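Local structure of Slr0280 protein (Synechocystis sp., 5H3K) at residues 68-82 and 117-129. The protein is of unknown function but carries a domain of the phosphodiester glycosidase (NAGPA) family, so it may act on phosphodiester-linked sugars. Residues are numbered along the deposited sequence; the frame is centred on the assembly and turned at random.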
ATOM      1  N   GLY A  68       1.934 -13.343  18.584  1.00 12.32           N
ATOM      2  CA  GLY A  68       1.787 -13.013  19.989  1.00 15.28           C
ATOM      3  C   GLY A  68       1.360 -14.241  20.772  1.00 15.15           C
ATOM      4  O   GLY A  68       0.709 -15.138  20.229  1.00 15.60           O
ATOM      5  N   GLN A  69       1.743 -14.289  22.044  1.00 15.88           N
ATOM      6  CA  GLN A  69       1.344 -15.378  22.922  1.00 20.41           C
ATOM      7  C   GLN A  69       0.663 -14.813  24.153  1.00 18.21           C
ATOM      8  O   GLN A  69       1.072 -13.773  24.676  1.00 17.87           O
ATOM      9  CB  GLN A  69       2.553 -16.240  23.315  1.00 15.87           C
ATOM     10  CG  GLN A  69       3.014 -17.179  22.218  1.00 17.33           C
ATOM     11  CD  GLN A  69       4.229 -18.004  22.612  1.00 20.78           C
ATOM     12  OE1 GLN A  69       5.083 -17.552  23.379  1.00 25.89           O
ATOM     13  NE2 GLN A  69       4.309 -19.223  22.089  1.00 20.64           N
ATOM     14  N   TRP A  70      -0.387 -15.495  24.602  1.00 19.97           N
ATOM     15  CA  TRP A  70      -1.137 -15.040  25.763  1.00 24.24           C
ATOM     16  C   TRP A  70      -1.663 -16.208  26.590  1.00 25.72           C
ATOM     17  O   TRP A  70      -1.573 -17.367  26.180  1.00 23.34           O
ATOM     18  CB  TRP A  70      -2.295 -14.128  25.341  1.00 20.78           C
ATOM     19  CG  TRP A  70      -3.346 -14.817  24.523  1.00 21.37           C
ATOM     20  CD1 TRP A  70      -4.502 -15.380  24.978  1.00 21.24           C
ATOM     21  CD2 TRP A  70      -3.337 -15.009  23.104  1.00 18.30           C
ATOM     22  NE1 TRP A  70      -5.219 -15.906  23.928  1.00 21.82           N
ATOM     23  CE2 TRP A  70      -4.520 -15.700  22.767  1.00 22.23           C
ATOM     24  CE3 TRP A  70      -2.436 -14.678  22.085  1.00 21.04           C
ATOM     25  CZ2 TRP A  70      -4.833 -16.054  21.451  1.00 19.68           C
ATOM     26  CZ3 TRP A  70      -2.750 -15.032  20.777  1.00 17.91           C
ATOM     27  CH2 TRP A  70      -3.936 -15.712  20.474  1.00 19.20           C
ATOM     28  N   GLN A  71      -2.217 -15.881  27.756  1.00 26.70           N
ATOM     29  CA  GLN A  71      -2.785 -16.867  28.670  1.00 26.71           C
ATOM     30  C   GLN A  71      -4.294 -16.968  28.510  1.00 23.40           C
ATOM     31  O   GLN A  71      -5.003 -15.963  28.576  1.00 27.11           O
ATOM     32  CB  GLN A  71      -2.477 -16.468  30.113  1.00 32.90           C
ATOM     33  CG  GLN A  71      -1.220 -17.071  30.692  1.00 36.41           C
ATOM     34  CD  GLN A  71      -1.469 -17.656  32.070  1.00 46.43           C
ATOM     35  OE1 GLN A  71      -1.804 -18.835  32.197  1.00 49.29           O
ATOM     36  NE2 GLN A  71      -1.334 -16.828  33.108  1.00 45.74           N
ATOM     37  N   GLU A  72      -4.790 -18.182  28.314  1.00 27.13           N
ATOM     38  CA  GLU A  72      -6.225 -18.384  28.189  1.00 30.24           C
ATOM     39  C   GLU A  72      -6.617 -19.756  28.736  1.00 37.62           C
ATOM     40  O   GLU A  72      -6.252 -20.790  28.168  1.00 40.84           O
ATOM     41  CB  GLU A  72      -6.670 -18.225  26.728  1.00 29.38           C
ATOM     42  CG  GLU A  72      -8.169 -18.063  26.553  1.00 31.54           C
ATOM     43  CD  GLU A  72      -8.604 -18.020  25.097  1.00 33.99           C
ATOM     44  OE1 GLU A  72      -7.831 -17.527  24.242  1.00 29.92           O
ATOM     45  OE2 GLU A  72      -9.729 -18.487  24.809  1.00 41.49           O
ATOM     46  N   GLY A  73      -7.358 -19.760  29.843  1.00 36.78           N
ATOM     47  CA  GLY A  73      -7.766 -20.999  30.479  1.00 40.43           C
ATOM     48  C   GLY A  73      -6.567 -21.749  31.030  1.00 39.87           C
ATOM     49  O   GLY A  73      -6.433 -22.962  30.840  1.00 42.80           O
ATOM     50  N   GLY A  74      -5.683 -21.013  31.700  1.00 37.23           N
ATOM     51  CA  GLY A  74      -4.474 -21.584  32.267  1.00 35.62           C
ATOM     52  C   GLY A  74      -3.460 -22.107  31.259  1.00 42.49           C
ATOM     53  O   GLY A  74      -2.464 -22.724  31.647  1.00 36.76           O
ATOM     54  N   GLN A  75      -3.707 -21.859  29.971  1.00 40.07           N
ATOM     55  CA  GLN A  75      -2.835 -22.336  28.894  1.00 34.15           C
ATOM     56  C   GLN A  75      -2.156 -21.188  28.159  1.00 28.08           C
ATOM     57  O   GLN A  75      -2.680 -20.078  28.101  1.00 30.98           O
ATOM     58  CB  GLN A  75      -3.641 -23.126  27.862  1.00 37.13           C
ATOM     59  CG  GLN A  75      -4.177 -24.467  28.311  1.00 38.03           C
ATOM     60  CD  GLN A  75      -4.940 -25.149  27.194  1.00 45.76           C
ATOM     61  OE1 GLN A  75      -4.725 -24.855  26.012  1.00 44.25           O
ATOM     62  NE2 GLN A  75      -5.848 -26.051  27.556  1.00 49.69           N
ATOM     63  N   THR A  76      -1.001 -21.472  27.568  1.00 27.86           N
ATOM     64  CA  THR A  76      -0.349 -20.516  26.684  1.00 26.05           C
ATOM     65  C   THR A  76      -0.862 -20.694  25.251  1.00 26.34           C
ATOM     66  O   THR A  76      -0.755 -21.779  24.673  1.00 20.93           O
ATOM     67  CB  THR A  76       1.178 -20.685  26.703  1.00 29.17           C
ATOM     68  OG1 THR A  76       1.653 -20.526  28.043  1.00 30.96           O
ATOM     69  CG2 THR A  76       1.843 -19.649  25.811  1.00 25.69           C
ATOM     70  N   ARG A  77      -1.432 -19.634  24.684  1.00 23.09           N
ATOM     71  CA  ARG A  77      -1.931 -19.695  23.315  1.00 20.31           C
ATOM     72  C   ARG A  77      -0.985 -18.936  22.411  1.00 19.61           C
ATOM     73  O   ARG A  77      -0.352 -17.972  22.842  1.00 19.33           O
ATOM     74  CB  ARG A  77      -3.334 -19.092  23.210  1.00 18.45           C
ATOM     75  CG  ARG A  77      -4.373 -19.715  24.138  1.00 22.44           C
ATOM     76  CD  ARG A  77      -4.666 -21.166  23.774  1.00 22.10           C
ATOM     77  NE  ARG A  77      -5.727 -21.718  24.612  1.00 35.15           N
ATOM     78  CZ  ARG A  77      -7.025 -21.641  24.320  1.00 43.26           C
ATOM     79  NH1 ARG A  77      -7.423 -21.041  23.202  1.00 38.09           N
ATOM     80  NH2 ARG A  77      -7.927 -22.163  25.141  1.00 36.98           N
ATOM     81  N   THR A  78      -0.884 -19.375  21.161  1.00 18.65           N
ATOM     82  CA  THR A  78      -0.058 -18.678  20.181  1.00 13.96           C
ATOM     83  C   THR A  78      -0.911 -18.219  19.020  1.00 14.25           C
ATOM     84  O   THR A  78      -1.673 -19.011  18.437  1.00 15.22           O
ATOM     85  CB  THR A  78       1.068 -19.569  19.634  1.00 18.13           C
ATOM     86  OG1 THR A  78       1.843 -20.082  20.724  1.00 17.04           O
ATOM     87  CG2 THR A  78       1.978 -18.756  18.699  1.00 14.88           C
ATOM     88  N   GLY A  79      -0.782 -16.937  18.685  1.00 13.80           N
ATOM     89  CA  GLY A  79      -1.522 -16.351  17.585  1.00 10.34           C
ATOM     90  C   GLY A  79      -0.576 -15.801  16.528  1.00 12.20           C
ATOM     91  O   GLY A  79       0.489 -15.292  16.860  1.00 10.81           O
ATOM     92  N   LEU A  80      -0.961 -15.918  15.259  1.00 11.66           N
ATOM     93  CA  LEU A  80      -0.169 -15.384  14.150  1.00  9.13           C
ATOM     94  C   LEU A  80      -1.048 -14.423  13.355  1.00  8.41           C
ATOM     95  O   LEU A  80      -2.235 -14.687  13.173  1.00  9.02           O
ATOM     96  CB  LEU A  80       0.266 -16.515  13.215  1.00  9.41           C
ATOM     97  CG  LEU A  80       1.007 -17.698  13.830  1.00 18.11           C
ATOM     98  CD1 LEU A  80       1.494 -18.619  12.731  1.00 17.01           C
ATOM     99  CD2 LEU A  80       2.163 -17.209  14.647  1.00 15.08           C
ATOM    100  N   GLY A  81      -0.478 -13.316  12.882  1.00  8.03           N
ATOM    101  CA  GLY A  81      -1.211 -12.436  11.975  1.00  7.28           C
ATOM    102  C   GLY A  81      -1.806 -13.224  10.824  1.00  7.51           C
ATOM    103  O   GLY A  81      -1.101 -14.015  10.182  1.00  8.69           O
ATOM    104  N   ASP A  82      -3.102 -13.044  10.573  1.00  4.98           N
ATOM    105  CA  ASP A  82      -3.805 -13.920   9.638  1.00  7.21           C
ATOM    106  C   ASP A  82      -3.224 -13.921   8.229  1.00  8.30           C
ATOM    107  O   ASP A  82      -2.995 -14.986   7.637  1.00  6.20           O
ATOM    108  CB  ASP A  82      -5.339 -13.663   9.650  1.00  7.68           C
ATOM    109  CG  ASP A  82      -5.757 -12.296   9.097  1.00  8.61           C
ATOM    110  OD1 ASP A  82      -4.961 -11.322   9.037  1.00  7.07           O
ATOM    111  OD2 ASP A  82      -6.950 -12.199   8.726  1.00  9.39           O
ATOM    112  N   ARG A 117      -8.294 -12.665  17.180  1.00 13.78           N
ATOM    113  CA  ARG A 117      -8.369 -11.478  18.015  1.00 15.42           C
ATOM    114  C   ARG A 117      -7.568 -10.339  17.408  1.00 16.28           C
ATOM    115  O   ARG A 117      -6.472 -10.544  16.883  1.00 11.98           O
ATOM    116  CB  ARG A 117      -7.882 -11.767  19.432  1.00 18.23           C
ATOM    117  CG  ARG A 117      -6.422 -12.157  19.525  1.00 17.73           C
ATOM    118  CD  ARG A 117      -6.039 -12.456  20.971  1.00 25.43           C
ATOM    119  NE  ARG A 117      -5.720 -11.247  21.731  1.00 30.02           N
ATOM    120  CZ  ARG A 117      -5.400 -11.242  23.023  1.00 31.57           C
ATOM    121  NH1 ARG A 117      -5.371 -12.382  23.704  1.00 29.38           N
ATOM    122  NH2 ARG A 117      -5.118 -10.099  23.635  1.00 30.69           N
ATOM    123  N   PHE A 118      -8.110  -9.132  17.488  1.00 15.27           N
ATOM    124  CA  PHE A 118      -7.408  -7.990  16.919  1.00 12.67           C
ATOM    125  C   PHE A 118      -6.584  -7.268  17.974  1.00 15.32           C
ATOM    126  O   PHE A 118      -7.090  -6.920  19.037  1.00 14.76           O
ATOM    127  CB  PHE A 118      -8.393  -7.044  16.238  1.00 11.53           C
ATOM    128  CG  PHE A 118      -7.730  -5.901  15.528  1.00 11.00           C
ATOM    129  CD1 PHE A 118      -7.686  -4.647  16.108  1.00 13.96           C
ATOM    130  CD2 PHE A 118      -7.138  -6.083  14.282  1.00 13.97           C
ATOM    131  CE1 PHE A 118      -7.074  -3.576  15.459  1.00 15.75           C
ATOM    132  CE2 PHE A 118      -6.519  -5.014  13.626  1.00 10.00           C
ATOM    133  CZ  PHE A 118      -6.492  -3.764  14.218  1.00 12.82           C
ATOM    134  N   VAL A 119      -5.298  -7.081  17.687  1.00  9.49           N
ATOM    135  CA  VAL A 119      -4.424  -6.269  18.517  1.00 10.60           C
ATOM    136  C   VAL A 119      -3.661  -5.397  17.539  1.00 10.82           C
ATOM    137  O   VAL A 119      -2.800  -5.890  16.815  1.00 10.52           O
ATOM    138  CB  VAL A 119      -3.455  -7.130  19.363  1.00 13.97           C
ATOM    139  CG1 VAL A 119      -2.550  -6.245  20.200  1.00 16.82           C
ATOM    140  CG2 VAL A 119      -4.237  -8.071  20.279  1.00 14.49           C
ATOM    141  N   ALA A 120      -4.017  -4.113  17.488  1.00 12.83           N
ATOM    142  CA  ALA A 120      -3.507  -3.199  16.454  1.00 13.73           C
ATOM    143  C   ALA A 120      -2.005  -3.363  16.237  1.00 14.71           C
ATOM    144  O   ALA A 120      -1.240  -3.341  17.205  1.00 13.97           O
ATOM    145  CB  ALA A 120      -3.826  -1.752  16.818  1.00 14.70           C
ATOM    146  N   PRO A 121      -1.567  -3.497  14.967  1.00 11.37           N
ATOM    147  CA  PRO A 121      -2.376  -3.376  13.745  1.00 10.01           C
ATOM    148  C   PRO A 121      -2.802  -4.704  13.133  1.00  9.64           C
ATOM    149  O   PRO A 121      -3.175  -4.714  11.964  1.00  7.53           O
ATOM    150  CB  PRO A 121      -1.402  -2.708  12.777  1.00  8.40           C
ATOM    151  CG  PRO A 121      -0.068  -3.331  13.140  1.00  9.95           C
ATOM    152  CD  PRO A 121      -0.121  -3.512  14.662  1.00 14.94           C
ATOM    153  N   ASN A 122      -2.754  -5.800  13.883  1.00  7.73           N
ATOM    154  CA  ASN A 122      -2.930  -7.122  13.282  1.00  6.82           C
ATOM    155  C   ASN A 122      -4.093  -7.928  13.832  1.00  8.16           C
ATOM    156  O   ASN A 122      -4.505  -7.751  14.979  1.00  8.59           O
ATOM    157  CB  ASN A 122      -1.654  -7.952  13.452  1.00  9.14           C
ATOM    158  CG  ASN A 122      -0.439  -7.274  12.867  1.00 12.42           C
ATOM    159  OD1 ASN A 122      -0.438  -6.876  11.702  1.00 11.32           O
ATOM    160  ND2 ASN A 122       0.598  -7.121  13.677  1.00 11.98           N
ATOM    161  N   ARG A 123      -4.586  -8.845  13.006  1.00  8.32           N
ATOM    162  CA  ARG A 123      -5.628  -9.798  13.401  1.00  9.14           C
ATOM    163  C   ARG A 123      -4.959 -11.153  13.637  1.00  9.04           C
ATOM    164  O   ARG A 123      -4.548 -11.829  12.688  1.00  9.66           O
ATOM    165  CB  ARG A 123      -6.661  -9.916  12.282  1.00  6.82           C
ATOM    166  CG  ARG A 123      -7.780 -10.925  12.535  1.00  7.42           C
ATOM    167  CD  ARG A 123      -8.666 -11.035  11.309  1.00  8.22           C
ATOM    168  NE  ARG A 123      -9.868 -11.848  11.516  1.00 11.69           N
ATOM    169  CZ  ARG A 123     -10.191 -12.914  10.786  1.00 12.08           C
ATOM    170  NH1 ARG A 123      -9.399 -13.313   9.797  1.00  7.87           N
ATOM    171  NH2 ARG A 123     -11.312 -13.581  11.035  1.00 10.56           N
ATOM    172  N   TYR A 124      -4.863 -11.566  14.896  1.00  8.63           N
ATOM    173  CA  TYR A 124      -4.126 -12.788  15.249  1.00  8.54           C
ATOM    174  C   TYR A 124      -5.021 -14.026  15.265  1.00 11.15           C
ATOM    175  O   TYR A 124      -6.098 -14.012  15.869  1.00 13.10           O
ATOM    176  CB  TYR A 124      -3.438 -12.616  16.609  1.00 10.54           C
ATOM    177  CG  TYR A 124      -2.373 -11.544  16.595  1.00 10.64           C
ATOM    178  CD1 TYR A 124      -1.051 -11.853  16.308  1.00  9.73           C
ATOM    179  CD2 TYR A 124      -2.695 -10.212  16.841  1.00 10.84           C
ATOM    180  CE1 TYR A 124      -0.077 -10.867  16.280  1.00 11.14           C
ATOM    181  CE2 TYR A 124      -1.733  -9.226  16.813  1.00 10.31           C
ATOM    182  CZ  TYR A 124      -0.426  -9.557  16.537  1.00 10.01           C
ATOM    183  OH  TYR A 124       0.532  -8.559  16.509  1.00 11.22           O
ATOM    184  N   LEU A 125      -4.584 -15.083  14.580  1.00  7.21           N
ATOM    185  CA  LEU A 125      -5.301 -16.360  14.592  1.00  9.00           C
ATOM    186  C   LEU A 125      -4.669 -17.301  15.614  1.00 12.01           C
ATOM    187  O   LEU A 125      -3.461 -17.515  15.603  1.00 10.55           O
ATOM    188  CB  LEU A 125      -5.297 -17.019  13.199  1.00  9.16           C
ATOM    189  CG  LEU A 125      -5.863 -16.255  11.990  1.00 10.72           C
ATOM    190  CD1 LEU A 125      -5.850 -17.126  10.723  1.00  8.52           C
ATOM    191  CD2 LEU A 125      -7.272 -15.716  12.242  1.00  8.82           C
ATOM    192  N   ASP A 126      -5.485 -17.854  16.506  1.00 14.06           N
ATOM    193  CA  ASP A 126      -4.994 -18.779  17.534  1.00 14.28           C
ATOM    194  C   ASP A 126      -4.713 -20.131  16.878  1.00 13.05           C
ATOM    195  O   ASP A 126      -5.640 -20.889  16.565  1.00 14.16           O
ATOM    196  CB  ASP A 126      -6.035 -18.903  18.658  1.00 13.93           C
ATOM    197  CG  ASP A 126      -5.557 -19.761  19.830  1.00 21.13           C
ATOM    198  OD1 ASP A 126      -4.750 -20.691  19.623  1.00 19.90           O
ATOM    199  OD2 ASP A 126      -6.006 -19.509  20.970  1.00 19.77           O
ATOM    200  N   VAL A 127      -3.431 -20.422  16.658  1.00 12.43           N
ATOM    201  CA  VAL A 127      -3.033 -21.635  15.939  1.00 17.62           C
ATOM    202  C   VAL A 127      -2.586 -22.753  16.884  1.00 20.59           C
ATOM    203  O   VAL A 127      -2.045 -23.768  16.438  1.00 18.20           O
ATOM    204  CB  VAL A 127      -1.902 -21.349  14.916  1.00 17.03           C
ATOM    205  CG1 VAL A 127      -2.375 -20.342  13.863  1.00 14.84           C
ATOM    206  CG2 VAL A 127      -0.651 -20.850  15.627  1.00 14.23           C
ATOM    207  N   THR A 128      -2.830 -22.563  18.182  1.00 20.11           N
ATOM    208  CA  THR A 128      -2.367 -23.502  19.212  1.00 20.02           C
ATOM    209  C   THR A 128      -2.848 -24.934  18.975  1.00 22.52           C
ATOM    210  O   THR A 128      -2.050 -25.872  18.991  1.00 19.99           O
ATOM    211  CB  THR A 128      -2.800 -23.056  20.624  1.00 20.42           C
ATOM    212  OG1 THR A 128      -2.548 -21.658  20.784  1.00 21.23           O
ATOM    213  CG2 THR A 128      -2.028 -23.820  21.690  1.00 22.03           C
ATOM    214  N   SER A 129      -4.148 -25.099  18.749  1.00 22.51           N
ATOM    215  CA  SER A 129      -4.706 -26.430  18.519  1.00 26.08           C
ATOM    216  C   SER A 129      -4.323 -26.983  17.160  1.00 24.07           C
ATOM    217  O   SER A 129      -4.020 -28.175  17.019  1.00 22.90           O
ATOM    218  CB  SER A 129      -6.224 -26.408  18.657  1.00 23.42           C
ATOM    219  OG  SER A 129      -6.587 -26.283  20.020  1.00 36.01           O
TER
HETATM  220  O   HOH W   1      -8.134 -17.909  21.694  1.00 22.30           O
HETATM  221  O   HOH W   2      -3.241  -9.514  10.516  1.00  7.87           O
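Two β-hairpins, 68-82 and 117-129, join here edge to edge: strand 75-81 pairs antiparallel with strand 122-126 inside the mixed sheet of the N-terminal part of the chain. The seam shows how side chains can finish what backbone pairing begins. L80 and L125 form the hydrogen-bonded pair, with L125 N to L80 O at 2.8 Å. Next to it, G79 faces D126 and brings its CA to 3.0 Å from L125 O; a CB on G79 would run into the W70 ring. Past V127 the ladder gives way to a side chain, as T128 OG1 takes the N-H of T78 (2.9 Å, 165°). D126 organises this end. A chi1 of -175°, which sets CG opposite the backbone N, brings its carboxylate to R77: OD1 accepts T128 N, which closes an Asx turn, and also the hydroxyl of T128, while OD2 lies near the guanidinium plane of R77 and receives NH1 at 3.1 Å. Water 1 donates to both D126 OD2 and E72 OE1, which probably eases the closeness of the two acids. An alanine in place of D126 would probably leave R77 without its close acidic mate and T128 OG1 free to turn away from T78. The W70 indole is sandwiched, R77 CB on one face and R117 on the other, where R117 CD sits 3.9 Å from the six-membered ring centroid and CZ makes a cation-pi contact with the five-membered ring. At the far end, where helix 82-89 begins, R123 also bonds Q102 and P99, and its extended chain delivers NH1 to the anti side of D82 OD2 at 2.9 Å.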